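PDB 6VAP: thioesterase, which probably removes stalled or unwanted acyl groups from carrier proteins of the borrelidin polyketide assembly line by thioester hydrolysis. Local coordinates for residues A[136-150]-A[168-182]. Numbering follows the deposited sequence.
Sequences GTVHLLSDEELVAEL and RMALPAIRGDYRAAE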
loop_
_atom_site.group_PDB
_atom_site.type_symbol
_atom_site.label_atom_id
_atom_site.label_comp_id
_atom_site.label_asym_id
_atom_site.label_seq_id
_atom_site.Cartn_x
_atom_site.Cartn_y
_atom_site.Cartn_z
ATOM N N GLY A 136 -7.769 13.220 -12.449
ATOM C CA GLY A 136 -7.180 12.109 -13.185
ATOM C C GLY A 136 -8.213 11.417 -14.060
ATOM O O GLY A 136 -9.383 11.304 -13.695
ATOM N N THR A 137 -7.782 10.961 -15.242
ATOM C CA THR A 137 -8.717 10.442 -16.240
ATOM C C THR A 137 -8.268 9.108 -16.828
ATOM O O THR A 137 -8.925 8.595 -17.736
ATOM C CB THR A 137 -8.930 11.456 -17.381
ATOM O OG1 THR A 137 -7.754 11.514 -18.185
ATOM C CG2 THR A 137 -9.226 12.843 -16.833
ATOM N N VAL A 138 -7.179 8.526 -16.331
ATOM C CA VAL A 138 -6.696 7.265 -16.893
ATOM C C VAL A 138 -7.783 6.196 -16.831
ATOM O O VAL A 138 -7.929 5.380 -17.747
ATOM C CB VAL A 138 -5.409 6.815 -16.172
ATOM C CG1 VAL A 138 -5.124 5.387 -16.443
ATOM C CG2 VAL A 138 -4.239 7.693 -16.615
ATOM N N HIS A 139 -8.554 6.174 -15.750
ATOM C CA HIS A 139 -9.616 5.188 -15.605
ATOM C C HIS A 139 -10.752 5.396 -16.595
ATOM O O HIS A 139 -11.563 4.490 -16.764
ATOM C CB HIS A 139 -10.183 5.194 -14.182
ATOM C CG HIS A 139 -10.955 6.428 -13.831
ATOM N ND1 HIS A 139 -10.346 7.640 -13.593
ATOM C CD2 HIS A 139 -12.285 6.642 -13.681
ATOM C CE1 HIS A 139 -11.267 8.543 -13.296
ATOM N NE2 HIS A 139 -12.453 7.961 -13.335
ATOM N N LEU A 140 -10.846 6.557 -17.229
ATOM C CA LEU A 140 -11.896 6.867 -18.185
ATOM C C LEU A 140 -11.496 6.597 -19.625
ATOM O O LEU A 140 -12.331 6.754 -20.517
ATOM C CB LEU A 140 -12.306 8.339 -18.043
ATOM C CG LEU A 140 -12.791 8.753 -16.660
ATOM C CD1 LEU A 140 -12.995 10.265 -16.574
ATOM C CD2 LEU A 140 -14.062 8.008 -16.292
ATOM N N LEU A 141 -10.260 6.185 -19.881
ATOM C CA LEU A 141 -9.831 5.935 -21.251
ATOM C C LEU A 141 -10.521 4.708 -21.845
ATOM O O LEU A 141 -10.937 3.794 -21.133
ATOM C CB LEU A 141 -8.324 5.726 -21.310
ATOM C CG LEU A 141 -7.443 6.849 -20.763
ATOM C CD1 LEU A 141 -6.062 6.313 -20.415
ATOM C CD2 LEU A 141 -7.361 7.973 -21.764
ATOM N N SER A 142 -10.648 4.706 -23.168
ATOM C CA SER A 142 -11.153 3.544 -23.876
ATOM C C SER A 142 -10.256 2.339 -23.611
ATOM O O SER A 142 -9.108 2.466 -23.173
ATOM C CB SER A 142 -11.209 3.814 -25.380
ATOM O OG SER A 142 -9.955 3.568 -25.984
ATOM N N ASP A 143 -10.799 1.150 -23.881
ATOM C CA ASP A 143 -10.019 -0.069 -23.694
ATOM C C ASP A 143 -8.666 0.037 -24.394
ATOM O O ASP A 143 -7.622 -0.277 -23.813
ATOM C CB ASP A 143 -10.803 -1.275 -24.213
ATOM C CG ASP A 143 -11.569 -1.999 -23.116
ATOM O OD1 ASP A 143 -11.134 -1.975 -21.945
ATOM O OD2 ASP A 143 -12.617 -2.607 -23.428
ATOM N N GLU A 144 -8.702 0.517 -25.625
ATOM C CA GLU A 144 -7.528 0.651 -26.506
ATOM C C GLU A 144 -6.609 1.756 -25.992
ATOM O O GLU A 144 -5.411 1.547 -25.986
ATOM C CB GLU A 144 -8.021 0.874 -27.935
ATOM C CG GLU A 144 -7.423 -0.086 -28.937
ATOM C CD GLU A 144 -7.378 -1.520 -28.457
ATOM O OE1 GLU A 144 -8.461 -2.030 -28.141
ATOM O OE2 GLU A 144 -6.252 -2.096 -28.350
ATOM N N GLU A 145 -7.166 2.900 -25.614
ATOM C CA GLU A 145 -6.378 4.001 -25.084
ATOM C C GLU A 145 -5.831 3.653 -23.710
ATOM O O GLU A 145 -4.797 4.189 -23.298
ATOM C CB GLU A 145 -7.223 5.274 -25.027
ATOM C CG GLU A 145 -7.538 5.865 -26.399
ATOM C CD GLU A 145 -8.379 7.131 -26.310
ATOM O OE1 GLU A 145 -8.877 7.590 -27.363
ATOM O OE2 GLU A 145 -8.545 7.663 -25.184
ATOM N N LEU A 146 -6.520 2.762 -22.992
ATOM C CA LEU A 146 -6.052 2.329 -21.682
ATOM C C LEU A 146 -4.761 1.544 -21.807
ATOM O O LEU A 146 -3.758 1.867 -21.160
ATOM C CB LEU A 146 -7.131 1.480 -21.004
ATOM C CG LEU A 146 -6.916 1.062 -19.553
ATOM C CD1 LEU A 146 -6.274 2.142 -18.725
ATOM C CD2 LEU A 146 -8.256 0.667 -18.936
ATOM N N VAL A 147 -4.786 0.464 -22.587
ATOM C CA VAL A 147 -3.613 -0.389 -22.726
ATOM C C VAL A 147 -2.434 0.408 -23.267
ATOM O O VAL A 147 -1.289 0.228 -22.838
ATOM C CB VAL A 147 -3.944 -1.601 -23.619
ATOM C CG1 VAL A 147 -5.119 -2.374 -23.034
ATOM C CG2 VAL A 147 -4.264 -1.143 -25.016
ATOM N N ALA A 148 -2.703 1.321 -24.206
ATOM C CA ALA A 148 -1.634 2.132 -24.772
ATOM C C ALA A 148 -0.955 2.964 -23.693
ATOM O O ALA A 148 0.275 2.989 -23.592
ATOM C CB ALA A 148 -2.191 3.034 -25.873
ATOM N N GLU A 149 -1.742 3.663 -22.881
ATOM C CA GLU A 149 -1.159 4.474 -21.819
ATOM C C GLU A 149 -0.478 3.624 -20.757
ATOM O O GLU A 149 0.331 4.144 -19.980
ATOM C CB GLU A 149 -2.234 5.351 -21.171
ATOM C CG GLU A 149 -2.116 6.828 -21.528
ATOM C CD GLU A 149 -1.266 7.608 -20.532
ATOM O OE1 GLU A 149 -0.825 7.013 -19.525
ATOM O OE2 GLU A 149 -1.042 8.818 -20.765
ATOM N N LEU A 150 -0.783 2.328 -20.698
ATOM C CA LEU A 150 -0.098 1.424 -19.780
ATOM C C LEU A 150 1.202 0.909 -20.394
ATOM O O LEU A 150 1.458 -0.287 -20.454
ATOM C CB LEU A 150 -1.016 0.263 -19.403
ATOM C CG LEU A 150 -2.242 0.575 -18.551
ATOM C CD1 LEU A 150 -3.135 -0.657 -18.422
ATOM C CD2 LEU A 150 -1.842 1.104 -17.175
ATOM N N ARG A 168 -6.644 -7.849 -21.499
ATOM C CA ARG A 168 -8.080 -7.591 -21.465
ATOM C C ARG A 168 -8.737 -8.310 -20.294
ATOM O O ARG A 168 -9.666 -7.779 -19.677
ATOM C CB ARG A 168 -8.723 -8.016 -22.784
ATOM C CG ARG A 168 -7.944 -7.575 -24.017
ATOM C CD ARG A 168 -8.871 -7.299 -25.199
ATOM N NE ARG A 168 -9.810 -6.217 -24.911
ATOM C CZ ARG A 168 -11.089 -6.208 -25.277
ATOM N NH1 ARG A 168 -11.602 -7.223 -25.962
ATOM N NH2 ARG A 168 -11.857 -5.174 -24.957
ATOM N N MET A 169 -8.270 -9.520 -19.981
ATOM C CA MET A 169 -8.713 -10.193 -18.765
ATOM C C MET A 169 -8.374 -9.377 -17.525
ATOM O O MET A 169 -9.139 -9.375 -16.555
ATOM C CB MET A 169 -8.067 -11.576 -18.671
ATOM C CG MET A 169 -9.042 -12.731 -18.812
ATOM S SD MET A 169 -8.242 -14.309 -18.449
ATOM C CE MET A 169 -7.064 -14.421 -19.769
ATOM N N ALA A 170 -7.245 -8.670 -17.539
ATOM C CA ALA A 170 -6.797 -7.898 -16.387
ATOM C C ALA A 170 -7.240 -6.442 -16.444
ATOM O O ALA A 170 -7.224 -5.760 -15.409
ATOM C CB ALA A 170 -5.272 -7.958 -16.290
ATOM N N LEU A 171 -7.648 -5.952 -17.615
ATOM C CA LEU A 171 -7.955 -4.531 -17.740
ATOM C C LEU A 171 -9.067 -4.086 -16.806
ATOM O O LEU A 171 -8.924 -3.029 -16.171
ATOM C CB LEU A 171 -8.304 -4.208 -19.193
ATOM C CG LEU A 171 -7.747 -2.881 -19.718
ATOM C CD1 LEU A 171 -6.229 -2.847 -19.670
ATOM C CD2 LEU A 171 -8.241 -2.634 -21.139
ATOM N N PRO A 172 -10.177 -4.813 -16.678
ATOM C CA PRO A 172 -11.219 -4.369 -15.736
ATOM C C PRO A 172 -10.691 -4.137 -14.337
ATOM O O PRO A 172 -11.124 -3.193 -13.666
ATOM C CB PRO A 172 -12.249 -5.512 -15.784
ATOM C CG PRO A 172 -12.053 -6.146 -17.124
ATOM C CD PRO A 172 -10.584 -6.009 -17.441
ATOM N N ALA A 173 -9.764 -4.980 -13.875
ATOM C CA ALA A 173 -9.190 -4.792 -12.547
ATOM C C ALA A 173 -8.243 -3.595 -12.511
ATOM O O ALA A 173 -8.233 -2.837 -11.531
ATOM C CB ALA A 173 -8.457 -6.057 -12.108
ATOM N N ILE A 174 -7.456 -3.396 -13.572
ATOM C CA ILE A 174 -6.571 -2.234 -13.624
ATOM C C ILE A 174 -7.384 -0.944 -13.671
ATOM O O ILE A 174 -7.097 0.015 -12.953
ATOM C CB ILE A 174 -5.627 -2.343 -14.831
ATOM C CG1 ILE A 174 -4.769 -3.633 -14.721
ATOM C CG2 ILE A 174 -4.751 -1.104 -14.949
ATOM C CD1 ILE A 174 -4.025 -3.969 -15.980
ATOM N N ARG A 175 -8.430 -0.911 -14.489
ATOM C CA ARG A 175 -9.263 0.283 -14.579
ATOM C C ARG A 175 -9.898 0.586 -13.234
ATOM O O ARG A 175 -9.841 1.720 -12.766
ATOM C CB ARG A 175 -10.326 0.102 -15.666
ATOM C CG ARG A 175 -11.176 1.349 -15.922
ATOM C CD ARG A 175 -12.311 1.053 -16.884
ATOM N NE ARG A 175 -11.834 0.666 -18.216
ATOM C CZ ARG A 175 -11.377 1.519 -19.134
ATOM N NH1 ARG A 175 -11.316 2.824 -18.874
ATOM N NH2 ARG A 175 -10.982 1.066 -20.323
ATOM N N GLY A 176 -10.511 -0.418 -12.598
ATOM C CA GLY A 176 -11.070 -0.227 -11.266
ATOM C C GLY A 176 -10.059 0.276 -10.250
ATOM O O GLY A 176 -10.377 1.128 -9.422
ATOM N N ASP A 177 -8.836 -0.263 -10.276
ATOM C CA ASP A 177 -7.784 0.200 -9.370
ATOM C C ASP A 177 -7.443 1.661 -9.639
ATOM O O ASP A 177 -7.312 2.475 -8.718
ATOM C CB ASP A 177 -6.525 -0.665 -9.544
ATOM C CG ASP A 177 -6.615 -2.015 -8.863
ATOM O OD1 ASP A 177 -7.588 -2.263 -8.140
ATOM O OD2 ASP A 177 -5.692 -2.841 -9.081
ATOM N N TYR A 178 -7.237 1.997 -10.907
ATOM C CA TYR A 178 -6.967 3.388 -11.245
ATOM C C TYR A 178 -8.130 4.285 -10.849
ATOM O O TYR A 178 -7.925 5.384 -10.313
ATOM C CB TYR A 178 -6.648 3.502 -12.734
ATOM C CG TYR A 178 -5.147 3.389 -13.008
ATOM C CD1 TYR A 178 -4.313 4.509 -12.971
ATOM C CD2 TYR A 178 -4.576 2.167 -13.304
ATOM C CE1 TYR A 178 -2.952 4.403 -13.223
ATOM C CE2 TYR A 178 -3.209 2.045 -13.553
ATOM C CZ TYR A 178 -2.410 3.164 -13.516
ATOM O OH TYR A 178 -1.062 3.042 -13.770
ATOM N N ARG A 179 -9.352 3.851 -11.135
ATOM C CA ARG A 179 -10.505 4.633 -10.728
ATOM C C ARG A 179 -10.417 4.923 -9.236
ATOM O O ARG A 179 -10.646 6.053 -8.795
ATOM C CB ARG A 179 -11.796 3.878 -11.078
ATOM C CG ARG A 179 -13.071 4.486 -10.489
ATOM C CD ARG A 179 -14.320 3.786 -11.007
ATOM N NE ARG A 179 -14.591 4.120 -12.396
ATOM C CZ ARG A 179 -15.092 5.281 -12.795
ATOM N NH1 ARG A 179 -15.378 6.222 -11.903
ATOM N NH2 ARG A 179 -15.299 5.499 -14.089
ATOM N N ALA A 180 -10.063 3.908 -8.439
ATOM C CA ALA A 180 -9.990 4.089 -7.001
ATOM C C ALA A 180 -8.917 5.100 -6.666
ATOM O O ALA A 180 -9.141 5.963 -5.810
ATOM C CB ALA A 180 -9.720 2.751 -6.315
ATOM N N ALA A 181 -7.743 5.004 -7.333
ATOM C CA ALA A 181 -6.645 5.941 -7.085
ATOM C C ALA A 181 -7.019 7.364 -7.485
ATOM O O ALA A 181 -6.633 8.327 -6.814
ATOM C CB ALA A 181 -5.383 5.509 -7.850
ATOM N N GLU A 182 -7.707 7.524 -8.604
ATOM C CA GLU A 182 -7.941 8.849 -9.161
ATOM C C GLU A 182 -9.181 9.544 -8.610
ATOM O O GLU A 182 -9.226 10.773 -8.615
ATOM C CB GLU A 182 -8.044 8.754 -10.688
ATOM C CG GLU A 182 -6.724 8.630 -11.361
ATOM C CD GLU A 182 -6.845 8.312 -12.857
ATOM O OE1 GLU A 182 -7.643 7.409 -13.202
ATOM O OE2 GLU A 182 -6.145 8.969 -13.683
HETATM O O HOH W 1 -7.310 12.480 -9.777
HETATM O O HOH W 2 -15.117 9.020 -12.737
HETATM O O HOH W 3 -14.164 3.893 -15.712
HETATM O O HOH W 4 -12.014 -2.288 -18.697
#
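E182, H139 and R175 do most of the polar work where residues 136-142 run beside helix 168-182 and helix 143-149 crosses it. Both segments belong to the region between strands 120-124 and 196-201 of this alpha/beta-hydrolase fold, which forms the lid in related thioesterases. The short axes of the two helices run almost at right angles (82°), 11.2 Å apart.

The E182 carboxylate takes two backbone N-H groups on syn lone pairs, V138 N to OE2 (2.9 Å) and H139 N to OE1 (3.0 Å). H139 ND1 also donates to OE1 (2.7 Å); OE1 lies near the imidazole plane, whereas ND1 meets it from above the carboxylate plane. Two donors thus grip OE1, and the ND1 bond helps hold the ring's rotation. With its CG wedged between backbone N and carbonyl carbon (chi1 69°), H139 turns the CD2 edge onto R179: CD2 sits over the centre of the guanidinium face, the two planes nearly perpendicular (84°). A water joins H139 NE2 to R179 NH1. R175 extends until a bend at chi3 brings NH1 to H139 O (2.7 Å); its approach to L141 O is very short and the exact length doubtful. S142, the N-cap of helix 143-149, accepts from E145 N through OG.

D143, in the first turn of that helix, holds R175 and R168 through separate carboxylate oxygens, both weakly, and R168 is poorly ordered.

V138 CG1 makes a CH-pi contact over one face of the Y178 ring, 4.0 Å from its centroid. Y178 lies near, without touching, a probable Ser-His-Asp triad of S98, H232 and D204. L171 packs against L146 and V147, while L150 CD1 reaches I174 CG2 at 3.9 Å. L146 CD2 covers one face of the R175 guanidinium, displaced toward the rim.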